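Local coordinates for protein phospholyase (Arthrobacter aurescens, PDB 5G4I) that probably uses pyridoxal phosphate to cleave phosphate from phosphorylated amines, acting as a phospholyase although its fold is that of the class III transaminases, at residues V56-Y61 against A424-G429; Q354-V359 against L433-L438; K388-D393 against N409-R414. All coordinates share one frame; numbering follows the deposited sequence.

Contact 1. Residues V56-Y61 against A424-G429; sequences VYLDGY and ADILLG. With PO4 (phosphate ion), chain D.
Leu58 and Leu427 bring together a strand and a helix of the smaller alpha/beta domain of a fold-type I PLP enzyme: strand 56-59 belongs to the mixed sheet of that domain, and helix 421-436 packs on one face of it. The union is wholly apolar. Leu58 points its CB toward the helix, with CG anti to the backbone N (chi1 179°), and leaves the touching to CD2. The side chains of Leu58 and Ile426 cross at a slant, and CD2 meets the Ile426 methyl CG2 at 3.9 Å. It also rests against the first side-chain carbon of Leu427, 4.1 Å from CB, and so sits between two successive helix residues. Beyond the end of the strand the helix comes up to bare backbone, since Gly60 presents only its CA to Leu427 CD1, at 4.1 Å. A beta carbon on Gly60 would fall 2.9 Å from that same CD1, a clash, so the close approach depends on the absence of a side chain.

The chain then turns from the packing face toward the active site. Asp59, pointing away from the helix, forms an Asx turn: OD1 accepts the N-H of Tyr61 at 2.9 Å, met nearly end-on to the C-O bond, and takes the N-H of Asn62 as well. OD2 bonds to His69 NE2. Tyr61, just after the turn, reaches a phosphate ion, probably from the crystallisation liquor, which Arg90 of the second subunit and Gln254 of the PLP pocket also bind. The ion approaches at the ring edge, O3 lying near the ring plane; the modelled hydrogen bond from Tyr61 OH to phosphate O3 is very short, 2.4 Å, and its exact length is doubtful.

Contact 2. Residues Q354-V359 against L433-L438; sequences QRSGNV and LSLASL
Ser356 OG accepts the backbone N-H of Asn358 at 3.1 Å, making an ST turn, while across the contact the same oxygen faces the Leu435 methyl CD2 at 4.4 Å. Ser356 is the first residue to leave the helical conformation after helix 334-355, and a type I beta turn, closed by Val359 N to Ser356 O, delivers the chain into edge strand 359-365. The two residues that finish this turn meet the end of helix 421-436 and the residues just after it. Val359 and Leu435 cross at about a right angle, and Val359 CG2 lies equally far, 4.0 Å, from Leu435 CD1 and CD2. Asn358 lies aslant Leu438. With CG anti to its own carbonyl carbon (chi1 -63°), its amide is brought beside the leucine, OD1 coming 3.7 Å from Leu438 CD1. The nitrogen has different work: ND2 donates to Ile374 O, and the Asn358 backbone pairs with Ile374 too. Helix 384-396 adds further packing: Leu386 touches Asn358, Leu390 packs on Leu435 and Ile389 on Leu438. The helix end is therefore held to the turn largely by methyl contacts, one of them against the amide oxygen of Asn358, while the polar bonds of Ser356 and Asn358 are spent on shaping the turn and tying it to Ile374, just beyond the neighbouring strand 368-373.

Contact 3. Residues K388-D393 against N409-R414; sequences KILIED and NVLKMR. With PO4 (phosphate ion), chain D.
Leu411, on strand 410-413, sends CB toward helix 384-396. CG follows anti to the backbone N (chi1 -154°) and splits the side chain between two helix residues: CD1 lies 3.7 Å from Ile391 CG1 and CD2 4.3 Å from Leu390 CD1. The side chains of Leu411 and Ile391 run antiparallel alongside one another. On the far side of the helix Lys388 NZ and Glu392 OE2 form a salt bridge of 2.8 Å.

Arg414, just past the strand, serves the phosphate instead. Its guanidinium meets the ion edge-on, with phosphorus in its plane, through two nearly straight bonds: NH1 to O1 at 2.8 Å (159°) and NH2 to O2 at 3.0 Å (164°). Gln254 OE1 takes a further bond from NH1, Tyr61 O one from NH2, and the Tyr61 ring makes a cation-pi contact. Lys412 NZ lies above one guanidinium face, displaced toward its rim, and 3.2 Å from phosphate O3. A leucine in place of Arg414 would probably leave phosphate O1 and O2 without these donors and Tyr61 O without its mate. The strand thus joins an oily helix contact to a cationic pocket, consistent with holding a substrate's phosphate.

In the fold
All three contacts lie in the smaller domain and are buried, contact 3 entirely so. Contacts 1 and 3 have centres about 12 Å apart, bring helices 421-436 and 384-396 against strands of one sheet, and converge on a single phosphate ion, so each segment pair carries apolar packing at one part and reaches a charged pocket at another. Gly60 O with Arg414 N and Leu427 packing on Met413 SD also join them. Contact 2, the least buried, with Ser356 and Leu438 partly exposed, sits about 28 Å from the chain centre, near the end of the helix shared with contact 1, and binds no ligand. Ser434 OG with Asp393 OD2 ties the helices of contacts 2 and 3 together.

Contact 1. Residues V56-Y61 against A424-G429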
loop_
_atom_site.group_PDB
_atom_site.type_symbol
_atom_site.label_atom_id
_atom_site.label_comp_id
_atom_site.label_asym_id
_atom_site.label_seq_id
_atom_site.Cartn_x
_atom_site.Cartn_y
_atom_site.Cartn_z
ATOM N N VAL A 56 -20.484 25.852 4.576
ATOM C CA VAL A 56 -19.472 25.444 5.582
ATOM C C VAL A 56 -20.024 24.379 6.519
ATOM O O VAL A 56 -21.172 24.460 7.020
ATOM C CB VAL A 56 -18.953 26.672 6.362
ATOM C CG1 VAL A 56 -17.961 26.242 7.454
ATOM C CG2 VAL A 56 -18.316 27.655 5.444
ATOM N N TYR A 57 -19.183 23.357 6.815
ATOM C CA TYR A 57 -19.589 22.283 7.680
ATOM C C TYR A 57 -18.541 22.053 8.827
ATOM O O TYR A 57 -17.321 22.219 8.586
ATOM C CB TYR A 57 -19.710 20.922 6.929
ATOM C CG TYR A 57 -20.601 20.917 5.699
ATOM C CD1 TYR A 57 -20.117 21.438 4.513
ATOM C CD2 TYR A 57 -21.850 20.432 5.756
ATOM C CE1 TYR A 57 -20.915 21.466 3.367
ATOM C CE2 TYR A 57 -22.673 20.380 4.598
ATOM C CZ TYR A 57 -22.203 21.005 3.473
ATOM O OH TYR A 57 -23.003 20.980 2.333
ATOM N N LEU A 58 -19.082 21.637 9.959
ATOM C CA LEU A 58 -18.285 21.127 11.100
ATOM C C LEU A 58 -18.035 19.625 10.828
ATOM O O LEU A 58 -18.952 18.858 10.651
ATOM C CB LEU A 58 -19.027 21.325 12.420
ATOM C CG LEU A 58 -18.303 20.797 13.697
ATOM C CD1 LEU A 58 -16.976 21.432 13.905
ATOM C CD2 LEU A 58 -19.206 20.970 14.929
ATOM N N ASP A 59 -16.718 19.224 10.820
ATOM C CA ASP A 59 -16.323 17.823 10.627
ATOM C C ASP A 59 -16.457 17.004 11.895
ATOM O O ASP A 59 -15.590 17.143 12.779
ATOM C CB ASP A 59 -14.884 17.761 10.063
ATOM C CG ASP A 59 -14.477 16.370 9.554
ATOM O OD1 ASP A 59 -15.174 15.384 9.896
ATOM O OD2 ASP A 59 -13.460 16.352 8.819
ATOM N N GLY A 60 -17.529 16.214 12.040
ATOM C CA GLY A 60 -17.664 15.216 13.119
ATOM C C GLY A 60 -17.369 13.767 12.793
ATOM O O GLY A 60 -17.840 12.844 13.490
ATOM N N TYR A 61 -16.589 13.596 11.694
ATOM C CA TYR A 61 -16.399 12.259 11.106
ATOM C C TYR A 61 -14.983 11.821 10.771
ATOM O O TYR A 61 -14.658 10.633 10.907
ATOM C CB TYR A 61 -17.333 12.108 9.808
ATOM C CG TYR A 61 -17.101 10.818 9.023
ATOM C CD1 TYR A 61 -17.477 9.642 9.537
ATOM C CD2 TYR A 61 -16.264 10.849 7.933
ATOM C CE1 TYR A 61 -17.124 8.452 8.881
ATOM C CE2 TYR A 61 -15.893 9.680 7.296
ATOM C CZ TYR A 61 -16.385 8.554 7.793
ATOM O OH TYR A 61 -15.954 7.399 7.113
ATOM N N ALA A 424 -17.782 20.630 20.256
ATOM C CA ALA A 424 -18.612 19.657 20.878
ATOM C C ALA A 424 -20.035 20.241 21.135
ATOM O O ALA A 424 -21.066 19.557 20.909
ATOM C CB ALA A 424 -18.031 19.110 22.180
ATOM N N ASP A 425 -20.054 21.489 21.679
ATOM C CA ASP A 425 -21.379 22.066 21.987
ATOM C C ASP A 425 -22.183 22.362 20.737
ATOM O O ASP A 425 -23.403 22.154 20.739
ATOM C CB ASP A 425 -21.179 23.364 22.802
ATOM C CG ASP A 425 -20.686 23.087 24.268
ATOM O OD1 ASP A 425 -20.881 21.982 24.820
ATOM O OD2 ASP A 425 -20.171 24.103 24.880
ATOM N N ILE A 426 -21.521 22.793 19.665
ATOM C CA ILE A 426 -22.274 22.960 18.373
ATOM C C ILE A 426 -22.894 21.636 17.905
ATOM O O ILE A 426 -24.073 21.504 17.669
ATOM C CB ILE A 426 -21.397 23.638 17.321
ATOM C CG1 ILE A 426 -21.029 25.053 17.669
ATOM C CG2 ILE A 426 -22.034 23.503 15.932
ATOM C CD1 ILE A 426 -19.816 25.635 16.926
ATOM N N LEU A 427 -22.025 20.594 17.837
ATOM C CA LEU A 427 -22.453 19.272 17.354
ATOM C C LEU A 427 -23.613 18.741 18.201
ATOM O O LEU A 427 -24.632 18.260 17.685
ATOM C CB LEU A 427 -21.230 18.275 17.312
ATOM C CG LEU A 427 -21.566 16.861 16.810
ATOM C CD1 LEU A 427 -20.338 16.300 16.050
ATOM C CD2 LEU A 427 -22.051 15.925 17.862
ATOM N N LEU A 428 -23.430 18.700 19.544
ATOM C CA LEU A 428 -24.402 18.091 20.483
ATOM C C LEU A 428 -25.759 18.858 20.515
ATOM O O LEU A 428 -26.848 18.271 20.561
ATOM C CB LEU A 428 -23.790 17.968 21.914
ATOM C CG LEU A 428 -22.617 16.910 22.012
ATOM C CD1 LEU A 428 -21.864 17.230 23.302
ATOM C CD2 LEU A 428 -23.139 15.524 21.979
ATOM N N GLY A 429 -25.656 20.177 20.386
ATOM C CA GLY A 429 -26.919 21.010 20.339
ATOM C C GLY A 429 -27.710 20.736 19.036
ATOM O O GLY A 429 -28.934 20.529 19.049
HETATM P P PO4 D . -14.026 4.968 7.775
HETATM O O1 PO4 D . -13.675 4.467 9.051
HETATM O O2 PO4 D . -13.537 6.377 7.447
HETATM O O3 PO4 D . -15.452 5.346 8.161
HETATM O O4 PO4 D . -13.971 4.060 6.575
#

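Contact 2. Residues Q354-V359 against L433-L438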
loop_
_atom_site.group_PDB
_atom_site.type_symbol
_atom_site.label_atom_id
_atom_site.label_comp_id
_atom_site.label_asym_id
_atom_site.label_seq_id
_atom_site.Cartn_x
_atom_site.Cartn_y
_atom_site.Cartn_z
ATOM N N GLN A 354 -31.372 9.404 28.279
ATOM C CA GLN A 354 -32.456 9.391 29.302
ATOM C C GLN A 354 -33.709 10.067 28.793
ATOM O O GLN A 354 -34.769 9.552 29.041
ATOM C CB GLN A 354 -32.023 10.021 30.635
ATOM C CG GLN A 354 -31.222 9.092 31.531
ATOM N N ARG A 355 -33.598 11.162 28.094
ATOM C CA ARG A 355 -34.704 11.911 27.568
ATOM C C ARG A 355 -35.317 11.477 26.228
ATOM O O ARG A 355 -36.459 11.864 25.930
ATOM C CB ARG A 355 -34.282 13.354 27.338
ATOM C CG ARG A 355 -33.814 14.118 28.546
ATOM C CD ARG A 355 -32.955 15.265 28.031
ATOM N NE ARG A 355 -32.206 15.889 29.117
ATOM C CZ ARG A 355 -31.258 16.825 28.934
ATOM N NH1 ARG A 355 -30.840 17.243 27.703
ATOM N NH2 ARG A 355 -30.706 17.329 30.000
ATOM N N SER A 356 -34.602 10.758 25.362
ATOM C CA SER A 356 -35.156 10.417 24.017
ATOM C C SER A 356 -35.555 8.977 23.965
ATOM O O SER A 356 -34.745 8.056 24.180
ATOM C CB SER A 356 -34.174 10.758 22.867
ATOM O OG SER A 356 -34.680 10.362 21.581
ATOM N N GLY A 357 -36.844 8.720 23.617
ATOM C CA GLY A 357 -37.258 7.358 23.369
ATOM C C GLY A 357 -36.693 6.756 22.065
ATOM O O GLY A 357 -36.877 5.501 21.846
ATOM N N ASN A 358 -36.003 7.574 21.196
ATOM C CA ASN A 358 -35.319 7.040 20.026
ATOM C C ASN A 358 -33.788 6.732 20.279
ATOM O O ASN A 358 -33.116 6.347 19.346
ATOM C CB ASN A 358 -35.453 7.926 18.807
ATOM C CG ASN A 358 -36.901 8.058 18.341
ATOM O OD1 ASN A 358 -37.412 9.182 18.342
ATOM N ND2 ASN A 358 -37.497 6.974 17.842
ATOM N N VAL A 359 -33.331 6.842 21.528
ATOM C CA VAL A 359 -31.899 6.541 21.873
ATOM C C VAL A 359 -31.785 5.399 22.834
ATOM O O VAL A 359 -32.414 5.433 23.897
ATOM C CB VAL A 359 -31.215 7.813 22.357
ATOM C CG1 VAL A 359 -29.710 7.575 22.729
ATOM C CG2 VAL A 359 -31.267 8.934 21.323
ATOM N N LEU A 433 -31.552 18.938 18.697
ATOM C CA LEU A 433 -32.597 19.519 17.874
ATOM C C LEU A 433 -33.047 18.577 16.753
ATOM O O LEU A 433 -34.262 18.427 16.438
ATOM C CB LEU A 433 -32.173 20.870 17.359
ATOM C CG LEU A 433 -31.946 21.969 18.445
ATOM C CD1 LEU A 433 -31.246 23.121 17.843
ATOM C CD2 LEU A 433 -33.229 22.368 19.196
ATOM N N SER A 434 -32.100 17.880 16.144
ATOM C CA SER A 434 -32.433 16.859 15.154
ATOM C C SER A 434 -33.290 15.705 15.724
ATOM O O SER A 434 -34.315 15.272 15.103
ATOM C CB SER A 434 -31.085 16.416 14.467
ATOM O OG SER A 434 -31.428 15.628 13.281
ATOM N N LEU A 435 -32.927 15.122 16.847
ATOM C CA LEU A 435 -33.660 14.089 17.566
ATOM C C LEU A 435 -35.106 14.580 17.850
ATOM O O LEU A 435 -36.106 13.818 17.679
ATOM C CB LEU A 435 -32.969 13.639 18.831
ATOM C CG LEU A 435 -31.759 12.728 18.608
ATOM C CD1 LEU A 435 -30.962 12.673 19.898
ATOM C CD2 LEU A 435 -32.110 11.320 18.188
ATOM N N ALA A 436 -35.200 15.830 18.271
ATOM C CA ALA A 436 -36.512 16.331 18.657
ATOM C C ALA A 436 -37.427 16.429 17.441
ATOM O O ALA A 436 -38.644 16.397 17.624
ATOM C CB ALA A 436 -36.379 17.659 19.369
ATOM N N SER A 437 -36.893 16.549 16.232
ATOM C CA SER A 437 -37.654 16.612 14.998
ATOM C C SER A 437 -38.173 15.247 14.483
ATOM O O SER A 437 -38.968 15.205 13.499
ATOM C CB SER A 437 -36.774 17.195 13.907
ATOM O OG SER A 437 -36.737 18.583 13.984
ATOM N N LEU A 438 -37.770 14.141 15.053
ATOM C CA LEU A 438 -38.258 12.811 14.569
ATOM C C LEU A 438 -39.790 12.649 14.893
ATOM O O LEU A 438 -40.266 13.251 15.830
ATOM C CB LEU A 438 -37.479 11.650 15.169
ATOM C CG LEU A 438 -35.974 11.575 14.811
ATOM C CD1 LEU A 438 -35.282 10.498 15.596
ATOM C CD2 LEU A 438 -35.764 11.454 13.285
#

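Contact 3. Residues K388-D393 against N409-R414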
loop_
_atom_site.group_PDB
_atom_site.type_symbol
_atom_site.label_atom_id
_atom_site.label_comp_id
_atom_site.label_asym_id
_atom_site.label_seq_id
_atom_site.Cartn_x
_atom_site.Cartn_y
_atom_site.Cartn_z
ATOM N N LYS A 388 -30.682 7.204 9.177
ATOM C CA LYS A 388 -30.397 7.889 7.934
ATOM C C LYS A 388 -30.958 9.318 7.910
ATOM O O LYS A 388 -30.360 10.281 7.429
ATOM C CB LYS A 388 -30.909 7.038 6.731
ATOM C CG LYS A 388 -30.750 7.699 5.426
ATOM C CD LYS A 388 -29.354 7.824 4.986
ATOM C CE LYS A 388 -29.287 8.201 3.472
ATOM N NZ LYS A 388 -27.947 8.718 3.218
ATOM N N ILE A 389 -32.212 9.427 8.400
ATOM C CA ILE A 389 -32.879 10.768 8.550
ATOM C C ILE A 389 -31.987 11.741 9.365
ATOM O O ILE A 389 -31.740 12.901 8.948
ATOM C CB ILE A 389 -34.312 10.633 9.188
ATOM C CG1 ILE A 389 -35.265 10.003 8.167
ATOM C CG2 ILE A 389 -34.796 11.967 9.672
ATOM C CD1 ILE A 389 -36.651 9.640 8.716
ATOM N N LEU A 390 -31.492 11.226 10.495
ATOM C CA LEU A 390 -30.608 12.053 11.357
ATOM C C LEU A 390 -29.280 12.474 10.657
ATOM O O LEU A 390 -28.831 13.628 10.779
ATOM C CB LEU A 390 -30.299 11.342 12.629
ATOM C CG LEU A 390 -31.467 11.086 13.638
ATOM C CD1 LEU A 390 -31.106 10.073 14.712
ATOM C CD2 LEU A 390 -31.881 12.392 14.324
ATOM N N ILE A 391 -28.679 11.518 9.961
ATOM C CA ILE A 391 -27.423 11.865 9.231
ATOM C C ILE A 391 -27.620 12.950 8.146
ATOM O O ILE A 391 -26.853 13.908 8.054
ATOM C CB ILE A 391 -26.811 10.557 8.631
ATOM C CG1 ILE A 391 -26.309 9.686 9.745
ATOM C CG2 ILE A 391 -25.713 10.846 7.610
ATOM C CD1 ILE A 391 -26.036 8.225 9.323
ATOM N N GLU A 392 -28.724 12.811 7.345
ATOM C CA GLU A 392 -28.999 13.832 6.337
ATOM C C GLU A 392 -29.419 15.181 6.965
ATOM O O GLU A 392 -29.040 16.264 6.444
ATOM C CB GLU A 392 -30.057 13.295 5.373
ATOM C CG GLU A 392 -29.594 12.113 4.527
ATOM C CD GLU A 392 -28.671 12.459 3.338
ATOM O OE1 GLU A 392 -28.507 13.644 3.056
ATOM O OE2 GLU A 392 -28.254 11.456 2.625
ATOM N N ASP A 393 -30.240 15.118 8.041
ATOM C CA ASP A 393 -30.640 16.333 8.720
ATOM C C ASP A 393 -29.441 17.130 9.342
ATOM O O ASP A 393 -29.287 18.337 9.247
ATOM C CB ASP A 393 -31.723 16.052 9.794
ATOM C CG ASP A 393 -32.264 17.334 10.408
ATOM O OD1 ASP A 393 -32.828 18.142 9.666
ATOM O OD2 ASP A 393 -32.105 17.538 11.562
ATOM N N ASN A 409 -27.562 1.272 12.630
ATOM C CA ASN A 409 -28.265 2.194 13.539
ATOM C C ASN A 409 -27.440 2.832 14.642
ATOM O O ASN A 409 -28.006 3.365 15.594
ATOM C CB ASN A 409 -29.479 1.482 14.153
ATOM C CG ASN A 409 -29.081 0.488 15.207
ATOM O OD1 ASN A 409 -28.204 -0.353 14.944
ATOM N ND2 ASN A 409 -29.667 0.521 16.355
ATOM N N VAL A 410 -26.087 2.705 14.585
ATOM C CA VAL A 410 -25.249 3.371 15.607
ATOM C C VAL A 410 -24.662 4.631 14.995
ATOM O O VAL A 410 -23.876 4.585 14.060
ATOM C CB VAL A 410 -24.174 2.445 16.160
ATOM C CG1 VAL A 410 -23.328 3.184 17.200
ATOM C CG2 VAL A 410 -24.745 1.154 16.707
ATOM N N LEU A 411 -25.142 5.781 15.494
ATOM C CA LEU A 411 -24.699 7.083 15.000
ATOM C C LEU A 411 -23.294 7.316 15.510
ATOM O O LEU A 411 -23.068 7.059 16.695
ATOM C CB LEU A 411 -25.810 8.118 15.491
ATOM C CG LEU A 411 -26.022 9.351 14.763
ATOM C CD1 LEU A 411 -26.608 9.104 13.375
ATOM C CD2 LEU A 411 -26.923 10.233 15.551
ATOM N N LYS A 412 -22.373 7.625 14.588
ATOM C CA LYS A 412 -20.940 7.646 14.865
ATOM C C LYS A 412 -20.353 9.025 14.717
ATOM O O LYS A 412 -20.521 9.666 13.651
ATOM C CB LYS A 412 -20.250 6.821 13.888
ATOM C CG LYS A 412 -18.759 6.724 14.055
ATOM C CD LYS A 412 -18.097 6.659 12.705
ATOM C CE LYS A 412 -17.627 5.317 12.267
ATOM N NZ LYS A 412 -16.631 5.417 11.185
ATOM N N MET A 413 -19.531 9.378 15.714
ATOM C CA MET A 413 -18.891 10.730 15.707
ATOM C C MET A 413 -17.460 10.609 16.136
ATOM O O MET A 413 -17.183 9.947 17.180
ATOM C CB MET A 413 -19.613 11.506 16.674
ATOM C CG MET A 413 -20.992 11.810 16.099
ATOM S SD MET A 413 -22.381 12.186 17.095
ATOM C CE MET A 413 -22.402 12.056 18.859
ATOM N N ARG A 414 -16.599 11.122 15.278
ATOM C CA ARG A 414 -15.164 10.780 15.301
ATOM C C ARG A 414 -14.486 11.898 14.554
ATOM O O ARG A 414 -13.954 11.707 13.491
ATOM C CB ARG A 414 -14.926 9.358 14.651
ATOM C CG ARG A 414 -13.425 8.882 14.539
ATOM C CD ARG A 414 -13.179 7.753 13.495
ATOM N NE ARG A 414 -13.479 8.344 12.181
ATOM C CZ ARG A 414 -13.590 7.617 11.048
ATOM N NH1 ARG A 414 -13.129 6.334 10.998
ATOM N NH2 ARG A 414 -13.885 8.142 9.873
HETATM P P PO4 D . -14.026 4.968 7.775
HETATM O O1 PO4 D . -13.675 4.467 9.051
HETATM O O2 PO4 D . -13.537 6.377 7.447
HETATM O O3 PO4 D . -15.452 5.346 8.161
HETATM O O4 PO4 D . -13.971 4.060 6.575
#